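Cellulosomal scaffoldin anchoring protein C (Acetivibrio cellulolyticus, PDB 4UYP) anchors cellulosomes at the bacterial cell surface, its cohesin domain here gripping the dockerin of the adaptor scaffoldin ScaB. Local coordinates at residues 28-40 against 86-98. Residues are numbered along the deposited sequence; the frame is centred on the assembly and turned at random. Where two conformers were deposited one is given.
Sequences KSGIYALSFRTNF and IIDSDGVFATINF
Ile31 and Ile87 form a single antiparallel bridge, a hydrogen-bonded pair of unequal bonds. Ile31 N donates to Ile87 O at 2.8 Å and nearly straight, whereas the return bond from Ile87 N to Ile31 O is weak at 3.4 Å. Ile87 O also takes a CA-H...O contact from Gly30 CA. At the exposed end, water does the polar work: Lys28 NZ donates to two waters, of which one donates to Asp90 OD1 and the other to the backbone Asp88 O, while a third donates to both Lys28 O and Asp88 OD2. Lys28 NZ and Asp90 OD1, 5.3 Å apart, thus pair through solvent. Asp90 OD1 also accepts from Val26 N, and OD2 from Asn25 N. Tyr32 OH, on the outer side, bonds Asp59 of the ScaB chain.

Beyond the bridge the contact is mainly apolar. Leu34 CD1 lies 3.8 Å from Phe93 CZ, and, in the Thr38 conformer given, Thr38 OG1 and Ile96 CD1 meet tip to tip, 3.7 Å apart. With chi1 at 54°, Phe40 turns a ring face to the edge of Phe98, T-shaped, with centroids 5.3 Å apart and planes at 75°. Strands 33-39 and 91-98, axes 10.5 Å apart and crossing at -41°, point aromatic and aliphatic residues inward, as expected for the two facing sheets of the cohesin beta-sandwich.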
loop_
_atom_site.group_PDB
_atom_site.type_symbol
_atom_site.label_atom_id
_atom_site.label_comp_id
_atom_site.label_asym_id
_atom_site.label_seq_id
_atom_site.Cartn_x
_atom_site.Cartn_y
_atom_site.Cartn_z
ATOM N N LYS C 28 -21.718 -18.018 1.904
ATOM C CA LYS C 28 -23.009 -18.061 1.247
ATOM C C LYS C 28 -24.035 -17.037 1.755
ATOM O O LYS C 28 -24.995 -16.712 1.027
ATOM C CB LYS C 28 -23.597 -19.524 1.358
ATOM C CG LYS C 28 -22.571 -20.537 0.800
ATOM C CD LYS C 28 -22.353 -20.283 -0.669
ATOM C CE LYS C 28 -21.701 -21.584 -1.236
ATOM N NZ LYS C 28 -21.173 -21.382 -2.609
ATOM N N SER C 29 -23.772 -16.522 2.952
ATOM C CA SER C 29 -24.647 -15.455 3.439
ATOM C C SER C 29 -24.422 -14.139 2.755
ATOM O O SER C 29 -25.226 -13.209 2.892
ATOM C CB SER C 29 -24.458 -15.311 4.973
ATOM O OG SER C 29 -23.175 -14.968 5.383
ATOM N N GLY C 30 -23.257 -14.020 2.099
ATOM C CA GLY C 30 -23.078 -12.856 1.213
ATOM C C GLY C 30 -22.104 -11.806 1.744
ATOM O O GLY C 30 -22.090 -11.488 2.954
ATOM N N ILE C 31 -21.327 -11.235 0.787
ATOM C CA ILE C 31 -20.518 -10.064 1.071
ATOM C C ILE C 31 -21.340 -8.848 0.663
ATOM O O ILE C 31 -21.767 -8.749 -0.527
ATOM C CB ILE C 31 -19.202 -10.097 0.236
ATOM C CG1 ILE C 31 -18.376 -11.371 0.536
ATOM C CG2 ILE C 31 -18.434 -8.810 0.549
ATOM C CD1 ILE C 31 -17.168 -11.552 -0.481
ATOM N N TYR C 32 -21.651 -7.992 1.647
ATOM C CA TYR C 32 -22.445 -6.801 1.378
ATOM C C TYR C 32 -21.608 -5.618 0.870
ATOM O O TYR C 32 -22.132 -4.751 0.161
ATOM C CB TYR C 32 -23.112 -6.472 2.755
ATOM C CG TYR C 32 -24.087 -5.330 2.753
ATOM C CD1 TYR C 32 -25.272 -5.423 1.971
ATOM C CD2 TYR C 32 -23.883 -4.174 3.465
ATOM C CE1 TYR C 32 -26.214 -4.395 2.021
ATOM C CE2 TYR C 32 -24.838 -3.128 3.545
ATOM C CZ TYR C 32 -25.983 -3.254 2.797
ATOM O OH TYR C 32 -26.946 -2.272 2.823
ATOM N N ALA C 33 -20.355 -5.506 1.379
ATOM C CA ALA C 33 -19.546 -4.321 0.972
ATOM C C ALA C 33 -18.101 -4.760 1.096
ATOM O O ALA C 33 -17.721 -5.521 1.956
ATOM C CB ALA C 33 -19.807 -3.105 1.869
ATOM N N LEU C 34 -17.242 -4.221 0.226
ATOM C CA LEU C 34 -15.794 -4.513 0.303
ATOM C C LEU C 34 -15.081 -3.413 -0.419
ATOM O O LEU C 34 -15.585 -2.731 -1.328
ATOM C CB LEU C 34 -15.467 -5.892 -0.330
ATOM C CG LEU C 34 -15.528 -5.943 -1.875
ATOM C CD1 LEU C 34 -14.077 -5.785 -2.415
ATOM C CD2 LEU C 34 -16.109 -7.322 -2.280
ATOM N N SER C 35 -13.839 -3.208 0.018
ATOM C CA SER C 35 -12.851 -2.458 -0.827
ATOM C C SER C 35 -11.628 -3.364 -1.001
ATOM O O SER C 35 -11.315 -4.178 -0.164
ATOM C CB SER C 35 -12.458 -1.131 -0.180
ATOM O OG SER C 35 -11.770 -1.362 1.035
ATOM N N PHE C 36 -11.026 -3.184 -2.168
ATOM C CA PHE C 36 -9.871 -4.007 -2.483
ATOM C C PHE C 36 -8.869 -3.110 -3.166
ATOM O O PHE C 36 -9.211 -2.453 -4.165
ATOM C CB PHE C 36 -10.246 -5.185 -3.425
ATOM C CG PHE C 36 -9.076 -6.070 -3.764
ATOM C CD1 PHE C 36 -8.661 -6.936 -2.820
ATOM C CD2 PHE C 36 -8.358 -5.922 -4.981
ATOM C CE1 PHE C 36 -7.576 -7.736 -2.953
ATOM C CE2 PHE C 36 -7.170 -6.766 -5.112
ATOM C CZ PHE C 36 -6.899 -7.617 -4.100
ATOM N N ARG C 37 -7.639 -2.946 -2.630
ATOM C CA ARG C 37 -6.628 -2.092 -3.283
ATOM C C ARG C 37 -5.386 -2.874 -3.530
ATOM O O ARG C 37 -4.947 -3.646 -2.669
ATOM C CB ARG C 37 -6.314 -0.967 -2.312
ATOM C CG ARG C 37 -5.255 -0.064 -2.973
ATOM C CD ARG C 37 -4.890 1.186 -2.171
ATOM N NE ARG C 37 -6.046 2.021 -2.032
ATOM C CZ ARG C 37 -5.923 3.256 -1.611
ATOM N NH1 ARG C 37 -4.757 3.834 -1.282
ATOM N NH2 ARG C 37 -6.997 4.035 -1.484
ATOM N N THR C 38 -4.858 -2.716 -4.740
ATOM C CA THR C 38 -3.558 -3.334 -5.165
ATOM C C THR C 38 -2.565 -2.228 -5.358
ATOM O O THR C 38 -2.863 -1.190 -5.960
ATOM C CB THR C 38 -3.637 -4.033 -6.572
ATOM O OG1 THR C 38 -4.019 -3.116 -7.573
ATOM C CG2 THR C 38 -4.681 -5.215 -6.507
ATOM N N ASN C 39 -1.302 -2.438 -4.917
ATOM C CA ASN C 39 -0.209 -1.567 -5.358
ATOM C C ASN C 39 0.692 -2.252 -6.399
ATOM O O ASN C 39 0.719 -3.458 -6.507
ATOM C CB ASN C 39 0.662 -1.199 -4.105
ATOM C CG ASN C 39 -0.135 -0.267 -3.137
ATOM O OD1 ASN C 39 -0.652 -0.792 -2.107
ATOM N ND2 ASN C 39 -0.269 0.977 -3.459
ATOM N N PHE C 40 1.388 -1.335 -7.009
ATOM C CA PHE C 40 2.366 -1.741 -8.055
ATOM C C PHE C 40 3.366 -0.608 -8.214
ATOM O O PHE C 40 3.128 0.549 -7.861
ATOM C CB PHE C 40 1.655 -1.977 -9.420
ATOM C CG PHE C 40 0.812 -0.783 -9.900
ATOM C CD1 PHE C 40 -0.581 -0.686 -9.465
ATOM C CD2 PHE C 40 1.329 0.266 -10.764
ATOM C CE1 PHE C 40 -1.369 0.390 -9.927
ATOM C CE2 PHE C 40 0.524 1.312 -11.199
ATOM C CZ PHE C 40 -0.841 1.382 -10.765
ATOM N N ILE C 86 -25.715 -9.526 -4.483
ATOM C CA ILE C 86 -24.862 -9.778 -3.298
ATOM C C ILE C 86 -23.754 -10.638 -3.862
ATOM O O ILE C 86 -23.994 -11.299 -4.925
ATOM C CB ILE C 86 -25.636 -10.512 -2.164
ATOM C CG1 ILE C 86 -24.874 -10.375 -0.897
ATOM C CG2 ILE C 86 -25.971 -11.917 -2.665
ATOM C CD1 ILE C 86 -25.071 -9.075 -0.252
ATOM N N ILE C 87 -22.537 -10.650 -3.273
ATOM C CA ILE C 87 -21.518 -11.601 -3.757
ATOM C C ILE C 87 -21.568 -12.791 -2.792
ATOM O O ILE C 87 -21.225 -12.625 -1.596
ATOM C CB ILE C 87 -20.169 -10.926 -3.824
ATOM C CG1 ILE C 87 -20.130 -9.886 -4.952
ATOM C CG2 ILE C 87 -19.055 -11.995 -4.120
ATOM C CD1 ILE C 87 -18.837 -9.112 -4.980
ATOM N N ASP C 88 -22.095 -13.922 -3.306
ATOM C CA ASP C 88 -22.263 -15.070 -2.425
ATOM C C ASP C 88 -21.853 -16.341 -3.137
ATOM O O ASP C 88 -22.314 -17.480 -2.758
ATOM C CB ASP C 88 -23.718 -15.189 -1.941
ATOM C CG ASP C 88 -24.651 -15.472 -3.035
ATOM O OD1 ASP C 88 -24.359 -15.467 -4.250
ATOM O OD2 ASP C 88 -25.940 -15.592 -2.671
ATOM N N SER C 89 -20.956 -16.284 -4.130
ATOM C CA SER C 89 -20.446 -17.431 -4.829
ATOM C C SER C 89 -19.023 -17.103 -5.323
ATOM O O SER C 89 -18.600 -15.889 -5.268
ATOM C CB SER C 89 -21.300 -17.741 -6.053
ATOM O OG SER C 89 -21.422 -16.668 -7.005
ATOM N N ASP C 90 -18.288 -18.109 -5.790
ATOM C CA ASP C 90 -16.859 -17.904 -6.100
ATOM C C ASP C 90 -16.681 -17.537 -7.538
ATOM O O ASP C 90 -17.428 -17.904 -8.404
ATOM C CB ASP C 90 -16.075 -19.189 -5.845
ATOM C CG ASP C 90 -16.067 -19.646 -4.399
ATOM O OD1 ASP C 90 -16.608 -18.955 -3.526
ATOM O OD2 ASP C 90 -15.326 -20.647 -4.122
ATOM N N GLY C 91 -15.623 -16.711 -7.777
ATOM C CA GLY C 91 -15.362 -16.392 -9.199
ATOM C C GLY C 91 -14.512 -15.171 -9.290
ATOM O O GLY C 91 -13.862 -14.762 -8.365
ATOM N N VAL C 92 -14.487 -14.610 -10.499
ATOM C CA VAL C 92 -13.680 -13.406 -10.762
ATOM C C VAL C 92 -14.436 -12.146 -10.349
ATOM O O VAL C 92 -15.578 -11.840 -10.868
ATOM C CB VAL C 92 -13.347 -13.348 -12.260
ATOM C CG1 VAL C 92 -12.502 -12.095 -12.565
ATOM C CG2 VAL C 92 -12.508 -14.617 -12.655
ATOM N N PHE C 93 -13.816 -11.388 -9.450
ATOM C CA PHE C 93 -14.361 -10.141 -9.018
ATOM C C PHE C 93 -14.036 -9.049 -10.038
ATOM O O PHE C 93 -14.920 -8.248 -10.341
ATOM C CB PHE C 93 -13.714 -9.797 -7.657
ATOM C CG PHE C 93 -13.999 -8.426 -7.166
ATOM C CD1 PHE C 93 -15.344 -8.093 -6.775
ATOM C CD2 PHE C 93 -12.995 -7.516 -6.981
ATOM C CE1 PHE C 93 -15.623 -6.807 -6.236
ATOM C CE2 PHE C 93 -13.293 -6.231 -6.488
ATOM C CZ PHE C 93 -14.590 -5.916 -6.164
ATOM N N ALA C 94 -12.771 -8.969 -10.507
ATOM C CA ALA C 94 -12.361 -7.904 -11.444
ATOM C C ALA C 94 -11.101 -8.344 -12.060
ATOM O O ALA C 94 -10.387 -9.221 -11.526
ATOM C CB ALA C 94 -12.206 -6.549 -10.713
ATOM N N THR C 95 -10.733 -7.720 -13.182
ATOM C CA THR C 95 -9.451 -7.961 -13.845
ATOM C C THR C 95 -8.804 -6.623 -14.106
ATOM O O THR C 95 -9.454 -5.716 -14.630
ATOM C CB THR C 95 -9.656 -8.705 -15.137
ATOM O OG1 THR C 95 -10.312 -9.967 -14.852
ATOM C CG2 THR C 95 -8.310 -9.041 -15.842
ATOM N N ILE C 96 -7.542 -6.515 -13.748
ATOM C CA ILE C 96 -6.806 -5.246 -13.991
ATOM C C ILE C 96 -5.966 -5.434 -15.268
ATOM O O ILE C 96 -5.206 -6.447 -15.315
ATOM C CB ILE C 96 -5.898 -4.868 -12.854
ATOM C CG1 ILE C 96 -6.740 -4.720 -11.574
ATOM C CG2 ILE C 96 -5.178 -3.533 -13.145
ATOM C CD1 ILE C 96 -5.837 -4.655 -10.362
ATOM N N ASN C 97 -6.154 -4.613 -16.294
ATOM C CA ASN C 97 -5.272 -4.666 -17.469
ATOM C C ASN C 97 -4.140 -3.704 -17.323
ATOM O O ASN C 97 -4.395 -2.496 -17.246
ATOM C CB ASN C 97 -6.135 -4.368 -18.670
ATOM C CG ASN C 97 -7.352 -5.309 -18.745
ATOM O OD1 ASN C 97 -7.167 -6.528 -18.769
ATOM N ND2 ASN C 97 -8.540 -4.736 -18.809
ATOM N N PHE C 98 -2.942 -4.248 -17.202
ATOM C CA PHE C 98 -1.749 -3.427 -16.928
ATOM C C PHE C 98 -0.880 -3.263 -18.190
ATOM O O PHE C 98 -0.633 -4.252 -18.912
ATOM C CB PHE C 98 -0.822 -4.133 -15.946
ATOM C CG PHE C 98 -1.246 -4.055 -14.487
ATOM C CD1 PHE C 98 -1.053 -2.869 -13.801
ATOM C CD2 PHE C 98 -1.836 -5.101 -13.849
ATOM C CE1 PHE C 98 -1.351 -2.767 -12.433
ATOM C CE2 PHE C 98 -2.142 -5.000 -12.431
ATOM C CZ PHE C 98 -1.887 -3.850 -11.778
HETATM O O HOH W 1 -19.124 -19.496 -2.365
HETATM O O HOH W 2 -23.195 -19.833 -3.721
HETATM O O HOH W 3 -26.711 -14.758 0.205
#